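Local coordinates for VC0179-like protein (Escherichia coli, PDB 4XJ6) that probably joins GTP and ATP into cyclic GMP-AMP, as a magnesium-dependent bacterial homologue of cyclic GMP-AMP synthase, at residues Leu20-Ser23 with Lys24-Asp28. Residues are numbered along the deposited sequence; the frame is centred on the assembly and turned at random.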
ATOM      1  N   LEU A  20       9.830   6.544  13.613  1.00 20.32           N
ATOM      2  CA  LEU A  20       8.956   6.129  12.524  1.00 24.46           C
ATOM      3  C   LEU A  20       9.690   6.043  11.188  1.00 27.58           C
ATOM      4  O   LEU A  20       9.570   5.049  10.470  1.00 27.47           O
ATOM      5  CB  LEU A  20       7.771   7.086  12.392  1.00 17.18           C
ATOM      6  CG  LEU A  20       6.748   7.094  13.527  1.00 28.50           C
ATOM      7  CD1 LEU A  20       5.619   8.085  13.236  1.00 17.11           C
ATOM      8  CD2 LEU A  20       6.204   5.687  13.782  1.00 24.85           C
ATOM      9  N   LYS A  21      10.442   7.087  10.853  1.00 29.56           N
ATOM     10  CA  LYS A  21      11.069   7.166   9.542  1.00 26.75           C
ATOM     11  C   LYS A  21      12.262   6.227   9.407  1.00 26.50           C
ATOM     12  O   LYS A  21      13.071   6.084  10.324  1.00 25.85           O
ATOM     13  CB  LYS A  21      11.503   8.598   9.248  1.00 31.79           C
ATOM     14  CG  LYS A  21      11.662   8.879   7.768  1.00 38.37           C
ATOM     15  CD  LYS A  21      11.992  10.334   7.509  1.00 44.70           C
ATOM     16  CE  LYS A  21      11.662  10.705   6.072  1.00 48.81           C
ATOM     17  NZ  LYS A  21      12.262   9.749   5.096  1.00 48.66           N
ATOM     18  N   LEU A  22      12.363   5.597   8.242  1.00 24.93           N
ATOM     19  CA  LEU A  22      13.457   4.685   7.932  1.00 26.25           C
ATOM     20  C   LEU A  22      14.744   5.445   7.632  1.00 28.67           C
ATOM     21  O   LEU A  22      14.710   6.557   7.108  1.00 25.13           O
ATOM     22  CB  LEU A  22      13.094   3.796   6.736  1.00 24.50           C
ATOM     23  CG  LEU A  22      12.204   2.566   6.934  1.00 25.65           C
ATOM     24  CD1 LEU A  22      10.822   2.919   7.461  1.00 26.35           C
ATOM     25  CD2 LEU A  22      12.086   1.809   5.624  1.00 26.64           C
ATOM     26  N   SER A  23      15.880   4.842   7.964  1.00 24.29           N
ATOM     27  CA  SER A  23      17.166   5.407   7.580  1.00 29.75           C
ATOM     28  C   SER A  23      17.462   5.032   6.132  1.00 32.48           C
ATOM     29  O   SER A  23      16.737   4.233   5.533  1.00 29.26           O
ATOM     30  CB  SER A  23      18.278   4.910   8.501  1.00 28.27           C
ATOM     31  OG  SER A  23      18.455   3.511   8.373  1.00 37.13           O
ATOM     32  N   LYS A  24      18.521   5.605   5.568  1.00 31.36           N
ATOM     33  CA  LYS A  24      18.891   5.299   4.191  1.00 34.27           C
ATOM     34  C   LYS A  24      19.251   3.826   4.051  1.00 35.82           C
ATOM     35  O   LYS A  24      18.954   3.203   3.035  1.00 36.50           O
ATOM     36  CB  LYS A  24      20.058   6.172   3.727  1.00 38.15           C
ATOM     37  CG  LYS A  24      20.441   5.957   2.265  1.00 44.02           C
ATOM     38  CD  LYS A  24      21.932   5.720   2.114  1.00 49.86           C
ATOM     39  CE  LYS A  24      22.314   5.452   0.666  1.00 52.04           C
ATOM     40  NZ  LYS A  24      21.884   6.542  -0.252  1.00 55.50           N
ATOM     41  N   THR A  25      19.893   3.280   5.080  1.00 33.81           N
ATOM     42  CA  THR A  25      20.264   1.869   5.101  1.00 34.06           C
ATOM     43  C   THR A  25      19.038   0.972   4.989  1.00 31.95           C
ATOM     44  O   THR A  25      19.009   0.036   4.192  1.00 33.80           O
ATOM     45  CB  THR A  25      21.034   1.505   6.388  1.00 35.12           C
ATOM     46  OG1 THR A  25      22.280   2.214   6.424  1.00 40.51           O
ATOM     47  CG2 THR A  25      21.306   0.011   6.440  1.00 35.40           C
ATOM     48  N   GLU A  26      18.030   1.271   5.801  1.00 33.95           N
ATOM     49  CA  GLU A  26      16.785   0.511   5.810  1.00 33.68           C
ATOM     50  C   GLU A  26      16.042   0.636   4.486  1.00 35.28           C
ATOM     51  O   GLU A  26      15.497  -0.343   3.973  1.00 35.01           O
ATOM     52  CB  GLU A  26      15.887   0.980   6.955  1.00 34.80           C
ATOM     53  CG  GLU A  26      16.431   0.650   8.332  1.00 40.78           C
ATOM     54  CD  GLU A  26      15.680   1.357   9.439  1.00 44.30           C
ATOM     55  OE1 GLU A  26      15.786   2.598   9.529  1.00 45.81           O
ATOM     56  OE2 GLU A  26      14.980   0.673  10.215  1.00 44.86           O
ATOM     57  N   SER A  27      16.019   1.847   3.938  1.00 34.82           N
ATOM     58  CA  SER A  27      15.368   2.093   2.660  1.00 34.57           C
ATOM     59  C   SER A  27      16.046   1.300   1.549  1.00 31.10           C
ATOM     60  O   SER A  27      15.374   0.683   0.719  1.00 24.46           O
ATOM     61  CB  SER A  27      15.379   3.585   2.328  1.00 40.96           C
ATOM     62  OG  SER A  27      14.557   4.308   3.224  1.00 50.17           O
ATOM     63  N   ASP A  28      17.377   1.315   1.544  1.00 27.66           N
ATOM     64  CA  ASP A  28      18.154   0.565   0.562  1.00 29.31           C
ATOM     65  C   ASP A  28      17.869  -0.926   0.657  1.00 28.43           C
ATOM     66  O   ASP A  28      17.918  -1.639  -0.345  1.00 33.11           O
ATOM     67  CB  ASP A  28      19.651   0.809   0.745  1.00 32.33           C
ATOM     68  CG  ASP A  28      20.056   2.223   0.400  1.00 35.86           C
ATOM     69  OD1 ASP A  28      19.194   2.987  -0.080  1.00 34.31           O
ATOM     70  OD2 ASP A  28      21.240   2.567   0.604  1.00 40.22           O
TER
HETATM   71  O   HOH W   1      14.267   7.105   4.543  1.00 36.77           O
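Glu26 OE1 is gripped twice by Ser23: the backbone N donates to it over 2.7 Å in a nearly straight bond (N-H...O 175°), and the hydroxyl OG donates over 3.0 Å. Both donors come to the anti side of the carboxylate, but from opposite faces of its plane. Ser23 OG sits between its own backbone N and carbonyl carbon (chi1 64°), a position from which it also accepts a weak bond from Glu26 N at 3.4 Å. This last bond and that from Ser23 N make a capping box, with Ser23 as N-cap of helix 24-57; the OG to OE1 bond is additional. The first helical turn closes where Ser27 N donates to Ser23 O at 3.0 Å. A water donates to Leu22 O at 2.7 Å and is also hydrogen-bonded to Ser27 OG, bridging loop and helix. Leu22 lays CB and CG against Glu26 CB, each 4.0 Å away, while its side chain also touches Leu118 and Arg120. Arg120 forms a salt bridge with Glu26 OE1, and Lys21 NZ forms another with Asp116, fastening the linker to the 116-120 region. So gripped, the Glu26 carboxylate is probably ionised, and its charge would probably suit the helix dipole's N-terminal end.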